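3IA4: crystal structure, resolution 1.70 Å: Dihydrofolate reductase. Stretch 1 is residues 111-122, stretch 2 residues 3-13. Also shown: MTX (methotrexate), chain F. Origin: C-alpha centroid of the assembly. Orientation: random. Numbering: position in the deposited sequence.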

ATOM      1  N   ARG A 111      -2.855  11.633  -0.818  1.00 11.83           N
ATOM      2  CA  ARG A 111      -3.453  11.031   0.377  1.00 11.15           C
ATOM      3  C   ARG A 111      -2.614   9.823   0.797  1.00  9.98           C
ATOM      4  O   ARG A 111      -2.033   9.150  -0.069  1.00 11.33           O
ATOM      5  CB  ARG A 111      -4.881  10.516   0.082  1.00 12.92           C
ATOM      6  CG  ARG A 111      -5.888  11.571  -0.305  1.00 12.28           C
ATOM      7  CD  ARG A 111      -7.171  10.832  -0.645  1.00 18.27           C
ATOM      8  NE  ARG A 111      -8.240  11.809  -0.816  1.00 23.30           N
ATOM      9  CZ  ARG A 111      -9.468  11.452  -1.176  1.00 26.30           C
ATOM     10  NH1 ARG A 111      -9.708  10.185  -1.481  1.00 25.96           N
ATOM     11  NH2 ARG A 111     -10.424  12.376  -1.299  1.00 28.28           N
ATOM     12  N   LEU A 112      -2.587   9.544   2.095  1.00  9.44           N
ATOM     13  CA  LEU A 112      -2.058   8.305   2.641  1.00  8.63           C
ATOM     14  C   LEU A 112      -3.183   7.621   3.377  1.00 10.20           C
ATOM     15  O   LEU A 112      -3.828   8.219   4.236  1.00 12.71           O
ATOM     16  CB  LEU A 112      -0.939   8.580   3.650  1.00  8.66           C
ATOM     17  CG  LEU A 112       0.271   9.334   3.041  1.00  9.85           C
ATOM     18  CD1 LEU A 112       1.301   9.596   4.173  1.00 11.42           C
ATOM     19  CD2 LEU A 112       0.904   8.658   1.809  1.00 11.52           C
ATOM     20  N   TYR A 113      -3.411   6.358   3.063  1.00 10.20           N
ATOM     21  CA  TYR A 113      -4.366   5.557   3.803  1.00 10.06           C
ATOM     22  C   TYR A 113      -3.513   4.696   4.723  1.00  8.90           C
ATOM     23  O   TYR A 113      -2.944   3.691   4.304  1.00  9.38           O
ATOM     24  CB  TYR A 113      -5.129   4.612   2.852  1.00 10.65           C
ATOM     25  CG  TYR A 113      -6.135   5.277   1.911  1.00 11.82           C
ATOM     26  CD1 TYR A 113      -7.442   4.804   1.883  1.00 16.32           C
ATOM     27  CD2 TYR A 113      -5.770   6.285   1.015  1.00 12.50           C
ATOM     28  CE1 TYR A 113      -8.355   5.312   1.011  1.00 17.27           C
ATOM     29  CE2 TYR A 113      -6.734   6.840   0.120  1.00 13.11           C
ATOM     30  CZ  TYR A 113      -8.010   6.295   0.132  1.00 15.00           C
ATOM     31  OH  TYR A 113      -8.977   6.837  -0.700  1.00 17.68           O
ATOM     32  N   LEU A 114      -3.371   5.098   5.978  1.00  9.34           N
ATOM     33  CA  LEU A 114      -2.490   4.378   6.883  1.00 10.15           C
ATOM     34  C   LEU A 114      -3.266   3.556   7.905  1.00 11.62           C
ATOM     35  O   LEU A 114      -4.119   4.056   8.623  1.00 12.27           O
ATOM     36  CB  LEU A 114      -1.599   5.367   7.662  1.00 10.18           C
ATOM     37  CG  LEU A 114      -0.709   6.282   6.774  1.00 10.15           C
ATOM     38  CD1 LEU A 114       0.228   7.143   7.579  1.00 12.78           C
ATOM     39  CD2 LEU A 114       0.118   5.418   5.786  1.00 11.30           C
ATOM     40  N   THR A 115      -2.870   2.322   8.043  1.00 10.50           N
ATOM     41  CA  THR A 115      -3.307   1.556   9.217  1.00 11.07           C
ATOM     42  C   THR A 115      -2.120   1.529  10.176  1.00 14.07           C
ATOM     43  O   THR A 115      -0.993   1.275   9.739  1.00 15.29           O
ATOM     44  CB  THR A 115      -3.576   0.149   8.745  1.00  9.87           C
ATOM     45  OG1 THR A 115      -4.713   0.192   7.866  1.00 11.16           O
ATOM     46  CG2 THR A 115      -3.899  -0.792   9.946  1.00 13.19           C
ATOM     47  N   HIS A 116      -2.338   1.904  11.440  1.00  9.78           N
ATOM     48  CA  HIS A 116      -1.286   1.771  12.429  1.00  8.87           C
ATOM     49  C   HIS A 116      -1.625   0.609  13.307  1.00 11.62           C
ATOM     50  O   HIS A 116      -2.709   0.589  13.916  1.00 11.75           O
ATOM     51  CB  HIS A 116      -1.248   3.048  13.267  1.00 11.89           C
ATOM     52  CG  HIS A 116      -0.985   4.264  12.452  1.00 10.53           C
ATOM     53  ND1 HIS A 116       0.298   4.675  12.140  1.00 14.91           N
ATOM     54  CD2 HIS A 116      -1.825   5.177  11.914  1.00 12.94           C
ATOM     55  CE1 HIS A 116       0.231   5.794  11.428  1.00 14.30           C
ATOM     56  NE2 HIS A 116      -1.043   6.109  11.267  1.00 15.72           N
ATOM     57  N   ILE A 117      -0.684  -0.349  13.382  1.00 10.29           N
ATOM     58  CA  ILE A 117      -0.823  -1.515  14.283  1.00 10.15           C
ATOM     59  C   ILE A 117      -0.025  -1.360  15.576  1.00 13.70           C
ATOM     60  O   ILE A 117       1.154  -0.981  15.545  1.00 10.76           O
ATOM     61  CB  ILE A 117      -0.321  -2.767  13.520  1.00  8.33           C
ATOM     62  CG1 ILE A 117      -1.058  -2.863  12.187  1.00 10.68           C
ATOM     63  CG2 ILE A 117      -0.467  -4.042  14.413  1.00 10.57           C
ATOM     64  CD1 ILE A 117      -0.466  -3.966  11.237  1.00 11.92           C
ATOM     65  N   GLU A 118      -0.647  -1.635  16.732  1.00 12.35           N
ATOM     66  CA  GLU A 118       0.066  -1.463  17.987  1.00 12.67           C
ATOM     67  C   GLU A 118       0.928  -2.684  18.246  1.00 15.64           C
ATOM     68  O   GLU A 118       0.529  -3.605  18.993  1.00 16.14           O
ATOM     69  CB  GLU A 118      -0.912  -1.244  19.139  1.00 17.05           C
ATOM     70  CG  GLU A 118      -1.696   0.039  19.008  1.00 20.43           C
ATOM     71  CD  GLU A 118      -2.575   0.319  20.247  1.00 26.06           C
ATOM     72  OE1 GLU A 118      -2.303  -0.266  21.339  1.00 30.13           O
ATOM     73  OE2 GLU A 118      -3.522   1.122  20.095  1.00 29.00           O
ATOM     74  N   LEU A 119       2.102  -2.725  17.605  1.00 13.09           N
ATOM     75  CA  LEU A 119       2.979  -3.876  17.703  1.00 12.14           C
ATOM     76  C   LEU A 119       4.404  -3.390  17.461  1.00 12.72           C
ATOM     77  O   LEU A 119       4.615  -2.608  16.542  1.00 12.00           O
ATOM     78  CB  LEU A 119       2.590  -4.871  16.604  1.00 12.46           C
ATOM     79  CG  LEU A 119       3.558  -6.031  16.400  1.00 16.69           C
ATOM     80  CD1 LEU A 119       3.567  -7.029  17.534  1.00 16.07           C
ATOM     81  CD2 LEU A 119       3.053  -6.692  15.149  1.00 15.43           C
ATOM     82  N   THR A 120       5.357  -3.802  18.315  1.00 12.45           N
ATOM     83  CA  THR A 120       6.781  -3.585  18.003  1.00 15.24           C
ATOM     84  C   THR A 120       7.329  -4.922  17.444  1.00 14.00           C
ATOM     85  O   THR A 120       7.318  -5.972  18.121  1.00 15.13           O
ATOM     86  CB  THR A 120       7.558  -3.191  19.228  1.00 19.96           C
ATOM     87  OG1 THR A 120       7.063  -1.927  19.691  1.00 21.05           O
ATOM     88  CG2 THR A 120       9.064  -3.078  18.894  1.00 21.77           C
ATOM     89  N   THR A 121       7.757  -4.880  16.212  1.00 10.59           N
ATOM     90  CA  THR A 121       8.245  -6.097  15.564  1.00 14.20           C
ATOM     91  C   THR A 121       9.502  -5.718  14.786  1.00 16.07           C
ATOM     92  O   THR A 121       9.675  -4.549  14.417  1.00 17.06           O
ATOM     93  CB  THR A 121       7.120  -6.733  14.680  1.00 16.58           C
ATOM     94  OG1 THR A 121       7.488  -8.067  14.290  1.00 22.04           O
ATOM     95  CG2 THR A 121       6.825  -5.931  13.480  1.00 19.46           C
ATOM     96  N   GLU A 122      10.412  -6.651  14.575  1.00 14.29           N
ATOM     97  CA  GLU A 122      11.593  -6.347  13.725  1.00 12.46           C
ATOM     98  C   GLU A 122      11.223  -6.284  12.241  1.00 15.46           C
ATOM     99  O   GLU A 122      10.372  -7.000  11.729  1.00 14.37           O
ATOM    100  CB  GLU A 122      12.682  -7.403  13.915  1.00 18.56           C
ATOM    101  CG  GLU A 122      13.555  -7.119  15.160  1.00 26.12           C
ATOM    102  CD  GLU A 122      14.557  -8.243  15.407  1.00 27.05           C
ATOM    103  OE1 GLU A 122      14.780  -9.076  14.448  1.00 29.60           O
ATOM    104  OE2 GLU A 122      15.051  -8.325  16.569  1.00 31.04           O
TER
HETATM  105  N1  MTX F 164      -2.637  -3.445   4.217  1.00 10.81           N
HETATM  106  C2  MTX F 164      -2.672  -2.117   3.977  1.00  8.12           C
HETATM  107  NA2 MTX F 164      -3.350  -1.350   4.851  1.00  9.73           N
HETATM  108  N3  MTX F 164      -2.054  -1.585   2.880  1.00  8.82           N
HETATM  109  C4  MTX F 164      -1.392  -2.382   1.988  1.00  8.50           C
HETATM  110  NA4 MTX F 164      -0.785  -1.817   0.972  1.00  8.39           N
HETATM  111  C4A MTX F 164      -1.381  -3.725   2.202  1.00 11.14           C
HETATM  112  N5  MTX F 164      -0.759  -4.542   1.286  1.00 12.63           N
HETATM  113  C6  MTX F 164      -0.739  -5.895   1.517  1.00 16.12           C
HETATM  114  C7  MTX F 164      -1.358  -6.483   2.619  1.00 16.40           C
HETATM  115  N8  MTX F 164      -2.015  -5.648   3.533  1.00 16.22           N
HETATM  116  C8A MTX F 164      -2.005  -4.276   3.306  1.00 12.62           C
HETATM  117  C9  MTX F 164      -0.008  -6.753   0.492  1.00 18.05           C
HETATM  118  N10 MTX F 164      -0.269  -8.185   0.643  1.00 17.16           N
HETATM  119  CM  MTX F 164       0.883  -9.027   1.048  1.00 23.53           C
HETATM  120  C11 MTX F 164      -4.036  -9.870  -0.164  1.00 17.48           C
HETATM  121  C12 MTX F 164      -2.993 -10.674   0.274  1.00 20.13           C
HETATM  122  C13 MTX F 164      -1.749 -10.133   0.528  1.00 20.34           C
HETATM  123  C14 MTX F 164      -1.552  -8.760   0.373  1.00 19.97           C
HETATM  124  C15 MTX F 164      -2.624  -7.976  -0.044  1.00 18.40           C
HETATM  125  C16 MTX F 164      -3.836  -8.507  -0.392  1.00 20.82           C
HETATM  126  C   MTX F 164      -5.395 -10.378  -0.393  1.00 24.75           C
HETATM  127  O   MTX F 164      -5.624 -11.705  -0.719  1.00 24.98           O
HETATM  128  N   MTX F 164      -6.379  -9.500  -0.218  1.00 21.90           N
HETATM  129  CA  MTX F 164      -7.755  -9.757  -0.534  1.00 23.72           C
HETATM  130  CT  MTX F 164      -8.283  -8.637  -1.402  1.00 21.41           C
HETATM  131  O1  MTX F 164      -7.787  -7.477  -1.283  1.00 19.03           O
HETATM  132  O2  MTX F 164      -9.225  -8.871  -2.200  1.00 21.97           O
HETATM  133  CB  MTX F 164      -8.637  -9.810   0.721  1.00 24.85           C
HETATM  134  CG  MTX F 164      -8.219 -10.948   1.651  1.00 27.56           C
HETATM  135  CD  MTX F 164      -8.471 -12.351   1.090  1.00 34.36           C
HETATM  136  OE1 MTX F 164      -8.203 -13.384   1.770  1.00 40.21           O
HETATM  137  OE2 MTX F 164      -8.945 -12.520  -0.053  1.00 35.22           O
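Stretch 2 (3-13) VSMIAALANNR

Stretch 2 is extended through V3 to L9 and lies beside the extended R111 to I117, parallel to it, with 11° between their directions and an axial approach of 4.6 Å. The register is a constant offset: S4 sits beside R111, I6 beside Y113, A8 beside T115, L9 beside H116. Within this ladder only odd residues of stretch 2 spend their backbone polar groups on this neighbour. M5 N donates to R111 O (3.0 Å) and M5 O accepts from Y113 N (2.7 Å); A7 N and L9 N likewise reach Y113 O (3.0 Å) and T115 O (2.8 Å), while A7 O and L9 O receive T115 N (3.0 Å) and I117 N (2.9 Å). The backbone N and O of S4, I6 and A8 point away from this neighbour, and I6 O accepts a hydrogen bond from methotrexate NA4 at 2.9 Å.

Alternation sorts the side chains. S4, I6 and A8 share a face with R111, Y113 and T115. I6, t at chi1 and chi2, sets CG1 3.7 Å from Y113 CB, and Y113 at chi1 m carries its ring to S4, whose OG lies at the ring edge, 3.6 Å from Y113 CE2. R111 is m, then extended, so its end leads away. A8 offers only a methyl, its CB 4.0 Å from T115 CB and 4.2 Å from I117 CD1.

On the opposite face, L112 and L114 both adopt m,t, which brings their ends nearer stretch 2: L112 CD2 meets M5 CE at 3.8 Å, and L114 CD2 lies 4.3 Å from L9 CD1. L9 takes m,p, its CD1 turned back toward L114.

Beyond the ladder, N11 N donates to L119 O (2.9 Å). N11, chi1 m, points toward stretch 1 and its ND2 donates to T120 OG1 (2.8 Å); water 3 lies within hydrogen-bonding reach of N11 OD1 (2.7 Å) and I117 O (2.9 Å).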

ATOM      1  N   VAL A   3      -3.551  10.893  -6.265  1.00 13.42           N
ATOM      2  CA  VAL A   3      -2.524   9.878  -6.048  1.00 13.83           C
ATOM      3  C   VAL A   3      -2.463   9.511  -4.602  1.00 14.00           C
ATOM      4  O   VAL A   3      -2.192  10.350  -3.753  1.00 13.22           O
ATOM      5  CB  VAL A   3      -1.133  10.379  -6.511  1.00 16.16           C
ATOM      6  CG1 VAL A   3      -0.052   9.360  -6.141  1.00 15.44           C
ATOM      7  CG2 VAL A   3      -1.201  10.626  -8.006  1.00 21.08           C
ATOM      8  N   SER A   4      -2.859   8.287  -4.297  1.00 11.54           N
ATOM      9  CA  SER A   4      -2.930   7.841  -2.894  1.00 11.37           C
ATOM     10  C   SER A   4      -1.987   6.693  -2.636  1.00 13.08           C
ATOM     11  O   SER A   4      -1.751   5.926  -3.543  1.00 13.94           O
ATOM     12  CB  SER A   4      -4.370   7.384  -2.577  1.00 12.08           C
ATOM     13  OG  SER A   4      -5.263   8.479  -2.701  1.00 13.03           O
ATOM     14  N   MET A   5      -1.463   6.547  -1.397  1.00 10.81           N
ATOM     15  CA  MET A   5      -0.694   5.371  -1.071  1.00  9.14           C
ATOM     16  C   MET A   5      -1.380   4.747   0.136  1.00 10.72           C
ATOM     17  O   MET A   5      -1.933   5.473   0.984  1.00 11.68           O
ATOM     18  CB  MET A   5       0.772   5.751  -0.681  1.00  9.42           C
ATOM     19  CG  MET A   5       1.354   6.683  -1.739  1.00  9.39           C
ATOM     20  SD  MET A   5       3.181   6.677  -1.843  1.00 14.25           S
ATOM     21  CE  MET A   5       3.664   6.903  -0.143  1.00 12.36           C
ATOM     22  N   ILE A   6      -1.363   3.445   0.202  1.00  9.99           N
ATOM     23  CA  ILE A   6      -2.061   2.708   1.291  1.00  9.38           C
ATOM     24  C   ILE A   6      -1.040   1.741   1.852  1.00  9.11           C
ATOM     25  O   ILE A   6      -0.368   1.038   1.097  1.00  8.87           O
ATOM     26  CB  ILE A   6      -3.352   1.975   0.828  1.00  8.86           C
ATOM     27  CG1 ILE A   6      -3.921   1.215   2.035  1.00  9.85           C
ATOM     28  CG2 ILE A   6      -3.040   1.015  -0.342  1.00  8.61           C
ATOM     29  CD1 ILE A   6      -5.431   0.721   1.838  1.00 11.18           C
ATOM     30  N   ALA A   7      -0.911   1.715   3.185  1.00  7.73           N
ATOM     31  CA  ALA A   7       0.055   0.821   3.839  1.00  7.92           C
ATOM     32  C   ALA A   7      -0.370   0.522   5.249  1.00  6.71           C
ATOM     33  O   ALA A   7      -1.088   1.338   5.851  1.00  9.64           O
ATOM     34  CB  ALA A   7       1.442   1.566   3.921  1.00  9.40           C
ATOM     35  N   ALA A   8       0.111  -0.603   5.792  1.00  9.26           N
ATOM     36  CA  ALA A   8      -0.128  -0.911   7.210  1.00  9.68           C
ATOM     37  C   ALA A   8       1.251  -0.870   7.925  1.00  8.83           C
ATOM     38  O   ALA A   8       2.186  -1.567   7.526  1.00  8.58           O
ATOM     39  CB  ALA A   8      -0.722  -2.309   7.351  1.00 10.22           C
ATOM     40  N   LEU A   9       1.335  -0.021   8.939  1.00  9.25           N
ATOM     41  CA  LEU A   9       2.625   0.221   9.661  1.00  9.89           C
ATOM     42  C   LEU A   9       2.550  -0.292  11.084  1.00  9.24           C
ATOM     43  O   LEU A   9       1.692   0.141  11.855  1.00  9.76           O
ATOM     44  CB  LEU A   9       2.934   1.695   9.787  1.00  9.62           C
ATOM     45  CG  LEU A   9       3.484   2.491   8.555  1.00 10.90           C
ATOM     46  CD1 LEU A   9       2.577   2.293   7.310  1.00  9.27           C
ATOM     47  CD2 LEU A   9       3.602   3.998   8.994  1.00 10.52           C
ATOM     48  N   ALA A  10       3.490  -1.140  11.461  1.00  9.30           N
ATOM     49  CA  ALA A  10       3.677  -1.383  12.897  1.00 10.93           C
ATOM     50  C   ALA A  10       4.520  -0.229  13.483  1.00 11.65           C
ATOM     51  O   ALA A  10       4.826   0.767  12.794  1.00 11.03           O
ATOM     52  CB  ALA A  10       4.335  -2.718  13.091  1.00 10.82           C
ATOM     53  N   ASN A  11       4.931  -0.351  14.750  1.00 10.79           N
ATOM     54  CA  ASN A  11       5.704   0.733  15.362  1.00 13.51           C
ATOM     55  C   ASN A  11       6.991   0.984  14.564  1.00 10.38           C
ATOM     56  O   ASN A  11       7.533   0.057  13.957  1.00 10.86           O
ATOM     57  CB  ASN A  11       6.055   0.365  16.805  1.00 14.12           C
ATOM     58  CG  ASN A  11       4.825   0.378  17.725  1.00 18.44           C
ATOM     59  OD1 ASN A  11       3.813   0.986  17.405  1.00 20.14           O
ATOM     60  ND2 ASN A  11       4.941  -0.251  18.900  1.00 18.79           N
ATOM     61  N   ASN A  12       7.465   2.239  14.615  1.00 11.60           N
ATOM     62  CA  ASN A  12       8.709   2.659  13.971  1.00 11.82           C
ATOM     63  C   ASN A  12       8.583   2.455  12.433  1.00 11.38           C
ATOM     64  O   ASN A  12       9.610   2.318  11.764  1.00 12.38           O
ATOM     65  CB  ASN A  12       9.894   1.849  14.527  1.00 13.95           C
ATOM     66  CG  ASN A  12       9.967   1.894  16.035  1.00 21.69           C
ATOM     67  OD1 ASN A  12       9.866   2.965  16.603  1.00 23.44           O
ATOM     68  ND2 ASN A  12      10.005   0.703  16.692  1.00 20.02           N
ATOM     69  N   ARG A  13       7.339   2.521  11.905  1.00 10.21           N
ATOM     70  CA  ARG A  13       7.062   2.433  10.440  1.00 10.60           C
ATOM     71  C   ARG A  13       7.454   1.125   9.800  1.00  8.13           C
ATOM     72  O   ARG A  13       7.671   1.030   8.601  1.00  9.64           O
ATOM     73  CB  ARG A  13       7.727   3.611   9.635  1.00  8.96           C
ATOM     74  CG  ARG A  13       7.499   4.925  10.304  1.00 12.57           C
ATOM     75  CD  ARG A  13       7.814   6.082   9.255  1.00 10.81           C
ATOM     76  NE  ARG A  13       9.203   6.077   8.698  1.00 12.18           N
ATOM     77  CZ  ARG A  13      10.260   6.677   9.247  1.00 14.82           C
ATOM     78  NH1 ARG A  13      10.126   7.368  10.383  1.00 19.11           N
ATOM     79  NH2 ARG A  13      11.433   6.659   8.644  1.00 12.93           N
TER
HETATM   80  O   HOH W   1       2.280   2.817  13.187  1.00 15.58           O
HETATM   81  O   HOH W   2       7.856  -2.315  15.023  1.00 17.03           O
HETATM   82  O   HOH W   3       2.041   1.780  15.531  1.00 19.94           O
HETATM   83  O   HOH W   4      10.833  -1.843  15.272  1.00 19.14           O
HETATM   84  O   HOH W   5       8.702   0.163  19.710  1.00 34.65           O